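Local coordinates for pullulanase (Klebsiella oxytoca, PDB 2YOC), which hydrolyses alpha-1,6-glucosidic linkages in pullulan and in branched alpha-glucans, and is a substrate of the type 2 secretion system, at residues B[750-754]-B[1002-1006]; B[826-831]-B[843-847]; B[936-940]-B[1027-1033]; B[1007-1011]-B[1042-1048]. The contacts are given in a common frame with arbitrary orientation. Residue numbers count along the deposited sequence, not the author numbering.

Contact 1 (B[750-754]-B[1002-1006]); sequences AGVLP and NAAPE
A loop-to-loop seam joins the catalytic part of this pullulanase to its C-terminal beta domain. Residues 750-754 belong to the long loop between helices 739-742 and 762-776, and residues 1002-1006 link strand 994-1002 to strand 1008-1010. Neither segment forms a helix or a strand across the contact. Gly751 has positive phi (92°/-61°), Val752 is near helical (-62°/-45°) and Leu753 extends (-142°/81°). Opposite them, Ala1003 (-90°/52°) is the centre of an inverse gamma turn closed by a weak bond from Ala1004 N to Asn1002 O (3.1 Å), after which Ala1004 is extended and Pro1005 lies at -77°/-18°. The CA atoms of Val752 and Ala1004 are 5.5 Å apart, those of Leu753 and Pro1005 6.7 Å.

Val752, in the m rotamer, points at the turn: its CG2 lies 3.3 Å from Ala1003 O, its CG1 3.9 Å from Ala1004 CB and its CB 3.7 Å from Pro1005 CD. Leu753 CB adds a contact of 3.8 Å to Pro1005 CG. Behind the turn, Asn1002 ND2 donates to Glu1006 O (3.1 Å), bridging the base of the loop. With no hydrogen bond between the segments, the 189 Å² seam depends on the fit of Val752 and Leu753 against a carbonyl, an alanine methyl and a proline ring.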
loop_
_atom_site.group_PDB
_atom_site.type_symbol
_atom_site.label_atom_id
_atom_site.label_comp_id
_atom_site.label_asym_id
_atom_site.label_seq_id
_atom_site.Cartn_x
_atom_site.Cartn_y
_atom_site.Cartn_z
ATOM N N ALA B 750 -0.475 -22.101 13.173
ATOM C CA ALA B 750 -1.388 -21.106 12.626
ATOM C C ALA B 750 -1.474 -21.341 11.128
ATOM O O ALA B 750 -0.438 -21.332 10.446
ATOM C CB ALA B 750 -0.867 -19.711 12.902
ATOM N N GLY B 751 -2.682 -21.653 10.659
ATOM C CA GLY B 751 -2.969 -21.923 9.253
ATOM C C GLY B 751 -2.872 -23.392 8.875
ATOM O O GLY B 751 -3.860 -23.992 8.435
ATOM N N VAL B 752 -1.667 -23.975 9.054
ATOM C CA VAL B 752 -1.328 -25.367 8.727
ATOM C C VAL B 752 -2.109 -26.445 9.486
ATOM O O VAL B 752 -2.504 -27.453 8.888
ATOM C CB VAL B 752 0.189 -25.640 8.761
ATOM C CG1 VAL B 752 0.921 -24.816 7.714
ATOM C CG2 VAL B 752 0.775 -25.415 10.150
ATOM N N LEU B 753 -2.263 -26.267 10.807
ATOM C CA LEU B 753 -2.958 -27.219 11.675
ATOM C C LEU B 753 -3.738 -26.391 12.697
ATOM O O LEU B 753 -3.257 -26.128 13.810
ATOM C CB LEU B 753 -1.949 -28.221 12.296
ATOM C CG LEU B 753 -2.441 -29.232 13.330
ATOM C CD1 LEU B 753 -3.544 -30.118 12.786
ATOM C CD2 LEU B 753 -1.297 -30.064 13.847
ATOM N N PRO B 754 -4.917 -25.883 12.283
ATOM C CA PRO B 754 -5.682 -25.009 13.179
ATOM C C PRO B 754 -6.377 -25.742 14.297
ATOM O O PRO B 754 -6.704 -26.919 14.166
ATOM C CB PRO B 754 -6.681 -24.299 12.250
ATOM C CG PRO B 754 -6.365 -24.776 10.854
ATOM C CD PRO B 754 -5.614 -26.058 10.998
ATOM N N ASN B 1002 10.222 -26.555 8.532
ATOM C CA ASN B 1002 8.896 -26.983 8.096
ATOM C C ASN B 1002 7.970 -27.078 9.308
ATOM O O ASN B 1002 7.858 -28.125 9.946
ATOM C CB ASN B 1002 8.933 -28.292 7.284
ATOM C CG ASN B 1002 7.602 -28.684 6.671
ATOM O OD1 ASN B 1002 6.800 -27.844 6.234
ATOM N ND2 ASN B 1002 7.361 -29.983 6.588
ATOM N N ALA B 1003 7.322 -25.953 9.624
ATOM C CA ALA B 1003 6.401 -25.797 10.729
ATOM C C ALA B 1003 4.982 -26.143 10.252
ATOM O O ALA B 1003 4.037 -25.368 10.448
ATOM C CB ALA B 1003 6.476 -24.367 11.231
ATOM N N ALA B 1004 4.841 -27.336 9.640
ATOM C CA ALA B 1004 3.592 -27.849 9.064
ATOM C C ALA B 1004 3.408 -29.353 9.354
ATOM O O ALA B 1004 4.415 -30.067 9.429
ATOM C CB ALA B 1004 3.594 -27.613 7.555
ATOM N N PRO B 1005 2.154 -29.871 9.475
ATOM C CA PRO B 1005 1.992 -31.313 9.744
ATOM C C PRO B 1005 2.209 -32.193 8.515
ATOM O O PRO B 1005 2.434 -33.394 8.668
ATOM C CB PRO B 1005 0.574 -31.418 10.307
ATOM C CG PRO B 1005 -0.159 -30.277 9.682
ATOM C CD PRO B 1005 0.843 -29.186 9.401
ATOM N N GLU B 1006 2.147 -31.603 7.299
ATOM C CA GLU B 1006 2.391 -32.305 6.030
ATOM C C GLU B 1006 3.897 -32.200 5.670
ATOM O O GLU B 1006 4.529 -31.175 5.936
ATOM C CB GLU B 1006 1.457 -31.780 4.886
ATOM C CG GLU B 1006 1.515 -30.267 4.601
ATOM C CD GLU B 1006 0.624 -29.654 3.519
ATOM O OE1 GLU B 1006 0.526 -30.234 2.408
ATOM O OE2 GLU B 1006 0.082 -28.546 3.763
#

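Contact 2 (B[826-831]-B[843-847]); sequences LWDMIS and RVRMQ
Two consecutive helices, 826-833 and 840-855, form a steeply crossed pair that follows strand 814-816 and precedes strand 860-864 of the parallel (beta/alpha)8 barrel. The axes of segments 826-831 and 843-847 approach to 10.1 Å, with 129° between their N-to-C directions. In register, the CA atoms of Trp827 and Gln847 are 6.6 Å apart and those of Ile830 and Arg843 7.2 Å.

Gln847 (chi1 t) reaches into the interface, where its OE1 lies 3.6 Å from Leu826 CG and 3.5 Å from Ile830 CD1; its NE2 bonds to Ser867 O. Trp827, chi1 t and chi2 -96°, brings CZ3 to 4.4 Å from Val844 CG2. Ile830 (m, t) sets CG2 3.8 Å from the SE of selenomethionine Met846 and 4.2 Å from Arg843 CB. The extended Arg843 side chain passes Ser831, NH1 to CA 3.8 Å, and its NE and NH2 bond to Ala838 O and Ser835 O in the interhelix connection. Ser831 OG donates to Trp827 O at 2.9 Å.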
loop_
_atom_site.group_PDB
_atom_site.type_symbol
_atom_site.label_atom_id
_atom_site.label_comp_id
_atom_site.label_asym_id
_atom_site.label_seq_id
_atom_site.Cartn_x
_atom_site.Cartn_y
_atom_site.Cartn_z
ATOM N N LEU B 826 6.956 -20.748 26.699
ATOM C CA LEU B 826 6.743 -21.244 25.340
ATOM C C LEU B 826 5.818 -22.473 25.332
ATOM O O LEU B 826 4.826 -22.471 24.592
ATOM C CB LEU B 826 8.074 -21.535 24.641
ATOM C CG LEU B 826 7.991 -22.016 23.207
ATOM C CD1 LEU B 826 7.202 -21.030 22.311
ATOM C CD2 LEU B 826 9.378 -22.324 22.662
ATOM N N TRP B 827 6.117 -23.482 26.192
ATOM C CA TRP B 827 5.319 -24.693 26.338
ATOM C C TRP B 827 3.879 -24.356 26.687
ATOM O O TRP B 827 2.955 -24.877 26.051
ATOM C CB TRP B 827 5.903 -25.591 27.415
ATOM C CG TRP B 827 5.119 -26.854 27.603
ATOM C CD1 TRP B 827 4.154 -27.086 28.533
ATOM C CD2 TRP B 827 5.166 -28.017 26.771
ATOM N NE1 TRP B 827 3.621 -28.339 28.355
ATOM C CE2 TRP B 827 4.220 -28.931 27.276
ATOM C CE3 TRP B 827 5.925 -28.383 25.652
ATOM C CZ2 TRP B 827 4.023 -30.197 26.709
ATOM C CZ3 TRP B 827 5.732 -29.636 25.091
ATOM C CH2 TRP B 827 4.795 -30.530 25.621
ATOM N N ASP B 828 3.682 -23.488 27.699
ATOM C CA ASP B 828 2.344 -23.086 28.112
ATOM C C ASP B 828 1.572 -22.461 26.936
ATOM O O ASP B 828 0.441 -22.862 26.662
ATOM C CB ASP B 828 2.392 -22.218 29.387
ATOM C CG ASP B 828 2.774 -22.973 30.670
ATOM O OD1 ASP B 828 3.048 -24.189 30.588
ATOM O OD2 ASP B 828 2.799 -22.339 31.754
HETATM N N MSE B 829 2.227 -21.592 26.171
HETATM C CA MSE B 829 1.642 -20.987 24.962
HETATM C C MSE B 829 1.239 -22.029 23.914
HETATM O O MSE B 829 0.158 -21.912 23.341
HETATM C CB MSE B 829 2.609 -19.969 24.351
HETATM C CG MSE B 829 2.741 -18.747 25.207
HETATM SE SE MSE B 829 1.114 -17.658 25.206
HETATM C CE MSE B 829 1.812 -16.317 23.923
ATOM N N ILE B 830 2.092 -23.057 23.687
ATOM C CA ILE B 830 1.787 -24.143 22.754
ATOM C C ILE B 830 0.574 -24.915 23.294
ATOM O O ILE B 830 -0.390 -25.107 22.548
ATOM C CB ILE B 830 3.023 -25.039 22.429
ATOM C CG1 ILE B 830 4.117 -24.226 21.702
ATOM C CG2 ILE B 830 2.646 -26.319 21.624
ATOM C CD1 ILE B 830 5.520 -24.845 21.789
ATOM N N SER B 831 0.575 -25.262 24.605
ATOM C CA SER B 831 -0.548 -25.938 25.273
ATOM C C SER B 831 -1.872 -25.178 25.046
ATOM O O SER B 831 -2.871 -25.799 24.689
ATOM C CB SER B 831 -0.255 -26.135 26.755
ATOM O OG SER B 831 0.969 -26.839 26.917
ATOM N N ARG B 843 4.216 -31.657 19.665
ATOM C CA ARG B 843 4.303 -30.456 20.487
ATOM C C ARG B 843 5.753 -30.238 20.951
ATOM O O ARG B 843 6.188 -29.087 21.018
ATOM C CB ARG B 843 3.311 -30.501 21.663
ATOM C CG ARG B 843 1.847 -30.637 21.235
ATOM C CD ARG B 843 0.872 -30.340 22.364
ATOM N NE ARG B 843 -0.506 -30.352 21.876
ATOM C CZ ARG B 843 -1.547 -29.823 22.510
ATOM N NH1 ARG B 843 -1.390 -29.245 23.693
ATOM N NH2 ARG B 843 -2.752 -29.868 21.966
ATOM N N VAL B 844 6.519 -31.337 21.223
ATOM C CA VAL B 844 7.938 -31.243 21.602
ATOM C C VAL B 844 8.697 -30.633 20.432
ATOM O O VAL B 844 9.427 -29.663 20.613
ATOM C CB VAL B 844 8.564 -32.574 22.088
ATOM C CG1 VAL B 844 10.088 -32.479 22.177
ATOM C CG2 VAL B 844 7.985 -32.979 23.434
ATOM N N ARG B 845 8.457 -31.148 19.229
ATOM C CA ARG B 845 9.034 -30.603 18.005
ATOM C C ARG B 845 8.518 -29.151 17.763
ATOM O O ARG B 845 9.315 -28.306 17.383
ATOM C CB ARG B 845 8.789 -31.540 16.805
ATOM C CG ARG B 845 9.736 -32.739 16.779
ATOM C CD ARG B 845 9.571 -33.567 15.514
ATOM N NE ARG B 845 10.640 -34.553 15.348
ATOM C CZ ARG B 845 11.679 -34.414 14.525
ATOM N NH1 ARG B 845 11.796 -33.328 13.771
ATOM N NH2 ARG B 845 12.606 -35.361 14.448
HETATM N N MSE B 846 7.237 -28.844 18.090
HETATM C CA MSE B 846 6.683 -27.485 17.982
HETATM C C MSE B 846 7.518 -26.483 18.805
HETATM O O MSE B 846 7.810 -25.388 18.317
HETATM C CB MSE B 846 5.221 -27.437 18.432
HETATM C CG MSE B 846 4.231 -27.715 17.332
HETATM SE SE MSE B 846 2.455 -27.880 18.112
HETATM C CE MSE B 846 1.340 -27.565 16.560
ATOM N N GLN B 847 7.938 -26.882 20.020
ATOM C CA GLN B 847 8.792 -26.075 20.888
ATOM C C GLN B 847 10.147 -25.816 20.177
ATOM O O GLN B 847 10.580 -24.669 20.063
ATOM C CB GLN B 847 8.991 -26.783 22.256
ATOM C CG GLN B 847 9.828 -26.007 23.285
ATOM C CD GLN B 847 9.024 -25.492 24.457
ATOM O OE1 GLN B 847 7.798 -25.450 24.418
ATOM N NE2 GLN B 847 9.699 -25.079 25.532
#

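Contact 3 (B[936-940]-B[1027-1033]); sequences FYQEL and AGENSLA
Phe936 lays one face of its ring against Leu1032, whose CD2 stands 3.7 Å from the ring centroid and 14° off the normal, a CH-pi contact. The ring has chi1 m and chi2 -20°; its CD1 is 3.5 Å from Leu1032 CG, while CE1, at the ring edge, comes 3.1 Å from Asn1030 O. The two CA atoms of Phe936 and Leu1032 are 6.5 Å apart. One helical turn on, Leu940 (m, t) places CD2 3.8 Å from Leu1032 CD1.

Segment 936-940 is regular helix within helix 927-945. Opposite it, helix 1022-1027 gives way at Gly1028 (63°/-124°) to a 3-10 segment at 1029-1030, then Ser1031 extends (-79°/153°). This docks a loop of the C-terminal beta domain onto helix 927-945, and Leu1032 also touches Ala848 of helix 840-855. Glu939, chi1 and chi2 both t, carries the polar part: its OE2 accepts from Leu1032 N at 2.8 Å, almost linearly (176°), and from Ser1031 OG at 2.9 Å. Ser1031 OG in turn accepts from Ala1033 N at 3.0 Å, making an ST turn, so this hydroxyl both donates to the carboxylate and accepts from the backbone of its own turn. Glu939 OE1 packs 3.4 Å from Ala1027 CB.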
loop_
_atom_site.group_PDB
_atom_site.type_symbol
_atom_site.label_atom_id
_atom_site.label_comp_id
_atom_site.label_asym_id
_atom_site.label_seq_id
_atom_site.Cartn_x
_atom_site.Cartn_y
_atom_site.Cartn_z
ATOM N N PHE B 936 17.459 -31.731 21.124
ATOM C CA PHE B 936 17.080 -30.803 20.062
ATOM C C PHE B 936 17.688 -29.429 20.305
ATOM O O PHE B 936 18.127 -28.784 19.354
ATOM C CB PHE B 936 15.551 -30.651 19.981
ATOM C CG PHE B 936 14.755 -31.788 19.380
ATOM C CD1 PHE B 936 15.366 -32.734 18.555
ATOM C CD2 PHE B 936 13.383 -31.874 19.577
ATOM C CE1 PHE B 936 14.612 -33.747 17.949
ATOM C CE2 PHE B 936 12.634 -32.905 18.993
ATOM C CZ PHE B 936 13.254 -33.833 18.181
ATOM N N TYR B 937 17.695 -28.970 21.564
ATOM C CA TYR B 937 18.188 -27.649 21.907
ATOM C C TYR B 937 19.688 -27.564 21.645
ATOM O O TYR B 937 20.178 -26.597 21.024
ATOM C CB TYR B 937 17.876 -27.372 23.366
ATOM C CG TYR B 937 17.928 -25.917 23.782
ATOM C CD1 TYR B 937 19.106 -25.354 24.283
ATOM C CD2 TYR B 937 16.773 -25.140 23.810
ATOM C CE1 TYR B 937 19.138 -24.038 24.752
ATOM C CE2 TYR B 937 16.794 -23.827 24.284
ATOM C CZ TYR B 937 17.973 -23.289 24.774
ATOM O OH TYR B 937 17.982 -22.006 25.271
ATOM N N GLN B 938 20.410 -28.608 22.091
ATOM C CA GLN B 938 21.842 -28.712 21.929
ATOM C C GLN B 938 22.191 -28.765 20.455
ATOM O O GLN B 938 23.182 -28.155 20.054
ATOM C CB GLN B 938 22.369 -29.911 22.695
ATOM C CG GLN B 938 22.245 -29.717 24.199
ATOM C CD GLN B 938 22.990 -30.740 24.996
ATOM O OE1 GLN B 938 23.964 -31.355 24.533
ATOM N NE2 GLN B 938 22.589 -30.891 26.245
ATOM N N GLU B 939 21.322 -29.403 19.632
ATOM C CA GLU B 939 21.479 -29.502 18.173
ATOM C C GLU B 939 21.511 -28.093 17.553
ATOM O O GLU B 939 22.489 -27.736 16.900
ATOM C CB GLU B 939 20.313 -30.311 17.581
ATOM C CG GLU B 939 20.623 -31.059 16.291
ATOM C CD GLU B 939 19.537 -32.044 15.890
ATOM O OE1 GLU B 939 19.327 -33.030 16.637
ATOM O OE2 GLU B 939 18.882 -31.821 14.844
ATOM N N LEU B 940 20.464 -27.282 17.844
ATOM C CA LEU B 940 20.238 -25.924 17.364
ATOM C C LEU B 940 21.366 -24.962 17.713
ATOM O O LEU B 940 21.773 -24.160 16.864
ATOM C CB LEU B 940 18.894 -25.399 17.898
ATOM C CG LEU B 940 17.599 -26.030 17.376
ATOM C CD1 LEU B 940 16.401 -25.365 18.012
ATOM C CD2 LEU B 940 17.457 -25.881 15.871
ATOM N N ALA B 1027 23.480 -36.706 14.944
ATOM C CA ALA B 1027 22.286 -36.820 15.767
ATOM C C ALA B 1027 21.391 -38.003 15.415
ATOM O O ALA B 1027 20.794 -38.586 16.325
ATOM C CB ALA B 1027 21.505 -35.528 15.718
ATOM N N GLY B 1028 21.312 -38.344 14.124
ATOM C CA GLY B 1028 20.520 -39.463 13.625
ATOM C C GLY B 1028 19.017 -39.370 13.837
ATOM O O GLY B 1028 18.392 -38.409 13.378
ATOM N N GLU B 1029 18.420 -40.403 14.504
ATOM C CA GLU B 1029 16.975 -40.516 14.810
ATOM C C GLU B 1029 16.497 -39.419 15.780
ATOM O O GLU B 1029 15.305 -39.093 15.827
ATOM C CB GLU B 1029 16.656 -41.890 15.429
ATOM C CG GLU B 1029 16.674 -43.075 14.475
ATOM C CD GLU B 1029 16.608 -44.438 15.148
ATOM O OE1 GLU B 1029 15.935 -44.557 16.199
ATOM O OE2 GLU B 1029 17.224 -45.393 14.618
ATOM N N ASN B 1030 17.443 -38.874 16.565
ATOM C CA ASN B 1030 17.216 -37.816 17.553
ATOM C C ASN B 1030 17.390 -36.406 16.951
ATOM O O ASN B 1030 17.254 -35.404 17.661
ATOM C CB ASN B 1030 18.132 -38.048 18.761
ATOM C CG ASN B 1030 17.901 -39.401 19.392
ATOM O OD1 ASN B 1030 18.223 -40.449 18.811
ATOM N ND2 ASN B 1030 17.279 -39.410 20.563
ATOM N N SER B 1031 17.686 -36.342 15.638
ATOM C CA SER B 1031 17.831 -35.090 14.912
ATOM C C SER B 1031 16.487 -34.519 14.554
ATOM O O SER B 1031 15.500 -35.237 14.365
ATOM C CB SER B 1031 18.649 -35.271 13.640
ATOM O OG SER B 1031 18.843 -34.033 12.981
ATOM N N LEU B 1032 16.475 -33.211 14.423
ATOM C CA LEU B 1032 15.320 -32.443 14.022
ATOM C C LEU B 1032 15.175 -32.602 12.528
ATOM O O LEU B 1032 14.121 -32.297 11.977
ATOM C CB LEU B 1032 15.554 -30.972 14.364
ATOM C CG LEU B 1032 15.482 -30.612 15.817
ATOM C CD1 LEU B 1032 16.480 -29.566 16.157
ATOM C CD2 LEU B 1032 14.116 -30.181 16.183
ATOM N N ALA B 1033 16.248 -33.055 11.875
ATOM C CA ALA B 1033 16.288 -33.302 10.440
ATOM C C ALA B 1033 16.023 -34.777 10.143
ATOM O O ALA B 1033 16.034 -35.160 8.971
ATOM C CB ALA B 1033 17.635 -32.882 9.866
#

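Contact 4 (B[1007-1011]-B[1042-1048]); sequences SRTLN and GTVTLPA
Leu1010, with chi1 at -94° between wells and chi2 p, brings CD1 3.5 Å from CD1 of Leu1046 (m, t) and CB 3.7 Å from CB of Val1044 (chi1 t). These three share a face with Arg1008, whose chi1 of -101° and chi2 p carry its guanidinium away from strand 1044-1046, to a site where NH1 bonds to Ala973 O and Asn1002 OD1. Thr1009 and Thr1045 occupy the other face, OG1 of Thr1009 4.1 Å from CG2 of Thr1045. Asn1011 (m) sets OD1 3.5 Å from Thr1043 CG2.

Strands 1008-1010 and 1044-1046 form a regular antiparallel pair (156°, axes 4.6 Å apart). Arg1008 and Leu1046 are hydrogen-bonded, N to O 2.8 Å in both directions, as are Leu1010 and Val1044, with Leu1010 N to Val1044 O 2.7 Å and Val1044 N to Leu1010 O 3.0 Å; Thr1009-Thr1045 is the non-hydrogen-bonded pair between. Strand 1037-1038 completes a three-stranded sheet with 1008-1010 at its edge, and Leu1010 and Leu1046 pack onto strand 975-981 of the C-terminal domain's five-stranded sheet.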
loop_
_atom_site.group_PDB
_atom_site.type_symbol
_atom_site.label_atom_id
_atom_site.label_comp_id
_atom_site.label_asym_id
_atom_site.label_seq_id
_atom_site.Cartn_x
_atom_site.Cartn_y
_atom_site.Cartn_z
ATOM N N SER B 1007 4.480 -33.262 5.121
ATOM C CA SER B 1007 5.886 -33.185 4.732
ATOM C C SER B 1007 5.994 -32.342 3.442
ATOM O O SER B 1007 5.069 -32.343 2.620
ATOM C CB SER B 1007 6.489 -34.576 4.569
ATOM O OG SER B 1007 6.748 -34.882 3.212
ATOM N N ARG B 1008 7.095 -31.598 3.287
ATOM C CA ARG B 1008 7.254 -30.701 2.146
ATOM C C ARG B 1008 8.409 -30.998 1.226
ATOM O O ARG B 1008 9.273 -31.813 1.559
ATOM C CB ARG B 1008 7.288 -29.243 2.616
ATOM C CG ARG B 1008 5.975 -28.510 2.415
ATOM C CD ARG B 1008 4.915 -28.881 3.444
ATOM N NE ARG B 1008 3.727 -28.041 3.317
ATOM C CZ ARG B 1008 3.609 -26.828 3.850
ATOM N NH1 ARG B 1008 4.617 -26.294 4.535
ATOM N NH2 ARG B 1008 2.490 -26.129 3.682
ATOM N N THR B 1009 8.411 -30.352 0.038
ATOM C CA THR B 1009 9.449 -30.557 -0.972
ATOM C C THR B 1009 10.159 -29.259 -1.410
ATOM O O THR B 1009 9.549 -28.177 -1.461
ATOM C CB THR B 1009 8.957 -31.493 -2.082
ATOM O OG1 THR B 1009 8.153 -32.527 -1.506
ATOM C CG2 THR B 1009 10.094 -32.153 -2.817
ATOM N N LEU B 1010 11.470 -29.377 -1.671
ATOM C CA LEU B 1010 12.330 -28.262 -2.039
ATOM C C LEU B 1010 13.033 -28.516 -3.340
ATOM O O LEU B 1010 14.077 -29.184 -3.383
ATOM C CB LEU B 1010 13.348 -27.957 -0.917
ATOM C CG LEU B 1010 12.964 -26.892 0.108
ATOM C CD1 LEU B 1010 11.960 -27.411 1.101
ATOM C CD2 LEU B 1010 14.179 -26.436 0.875
ATOM N N ASN B 1011 12.456 -27.956 -4.410
ATOM C CA ASN B 1011 12.975 -28.048 -5.778
ATOM C C ASN B 1011 13.722 -26.767 -6.174
ATOM O O ASN B 1011 14.300 -26.690 -7.269
ATOM C CB ASN B 1011 11.861 -28.376 -6.778
ATOM C CG ASN B 1011 10.831 -29.402 -6.339
ATOM O OD1 ASN B 1011 11.041 -30.257 -5.466
ATOM N ND2 ASN B 1011 9.659 -29.282 -6.922
ATOM N N GLY B 1042 19.343 -32.795 -6.433
ATOM C CA GLY B 1042 19.207 -31.574 -5.636
ATOM C C GLY B 1042 17.844 -31.305 -5.014
ATOM O O GLY B 1042 17.604 -30.190 -4.525
ATOM N N THR B 1043 16.931 -32.310 -5.029
ATOM C CA THR B 1043 15.606 -32.156 -4.437
ATOM C C THR B 1043 15.620 -32.570 -2.999
ATOM O O THR B 1043 16.157 -33.627 -2.658
ATOM C CB THR B 1043 14.493 -32.792 -5.252
ATOM O OG1 THR B 1043 14.949 -34.006 -5.802
ATOM C CG2 THR B 1043 13.984 -31.892 -6.359
ATOM N N VAL B 1044 15.052 -31.705 -2.142
ATOM C CA VAL B 1044 14.996 -31.930 -0.704
ATOM C C VAL B 1044 13.579 -32.256 -0.261
ATOM O O VAL B 1044 12.639 -31.530 -0.598
ATOM C CB VAL B 1044 15.597 -30.754 0.108
ATOM C CG1 VAL B 1044 15.822 -31.139 1.568
ATOM C CG2 VAL B 1044 16.901 -30.263 -0.515
ATOM N N THR B 1045 13.431 -33.364 0.489
ATOM C CA THR B 1045 12.154 -33.752 1.079
ATOM C C THR B 1045 12.304 -33.516 2.564
ATOM O O THR B 1045 13.194 -34.085 3.210
ATOM C CB THR B 1045 11.743 -35.193 0.777
ATOM O OG1 THR B 1045 12.414 -35.673 -0.382
ATOM C CG2 THR B 1045 10.249 -35.330 0.610
ATOM N N LEU B 1046 11.469 -32.620 3.086
ATOM C CA LEU B 1046 11.453 -32.244 4.486
ATOM C C LEU B 1046 10.273 -32.860 5.223
ATOM O O LEU B 1046 9.130 -32.448 4.985
ATOM C CB LEU B 1046 11.350 -30.724 4.631
ATOM C CG LEU B 1046 12.520 -29.865 4.276
ATOM C CD1 LEU B 1046 12.123 -28.431 4.441
ATOM C CD2 LEU B 1046 13.687 -30.125 5.193
ATOM N N PRO B 1047 10.538 -33.749 6.206
ATOM C CA PRO B 1047 9.445 -34.288 7.040
ATOM C C PRO B 1047 8.695 -33.195 7.821
ATOM O O PRO B 1047 9.171 -32.060 7.915
ATOM C CB PRO B 1047 10.183 -35.220 8.012
ATOM C CG PRO B 1047 11.437 -35.561 7.330
ATOM C CD PRO B 1047 11.832 -34.321 6.612
ATOM N N ALA B 1048 7.513 -33.531 8.360
ATOM C CA ALA B 1048 6.701 -32.617 9.168
ATOM C C ALA B 1048 7.428 -32.267 10.456
ATOM O O ALA B 1048 8.135 -33.117 11.003
ATOM C CB ALA B 1048 5.389 -33.273 9.507
#

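Contacts 2 and 3 are buried, the first between two helices and the second between a helix and a loop, whereas contacts 1 and 4 are only partly buried. Helix 840-855 connects the first pair: Arg845 NH1 bonds to Leu1032 O, and the Arg845 side chain packs on Phe936, so the barrel helix pair and the docked C-terminal loop meet on the same helix. Contacts 1 and 4 are likewise adjoining, since segment 1002-1006 runs directly into 1007-1011, and Asn1002 reaches both Pro1047 O and Arg1008 NH1. Contact 4 is held by backbone bonds and contact 3 by a carboxylate with apolar packing; contacts 1 and 2 rely across their interfaces on side-chain fit.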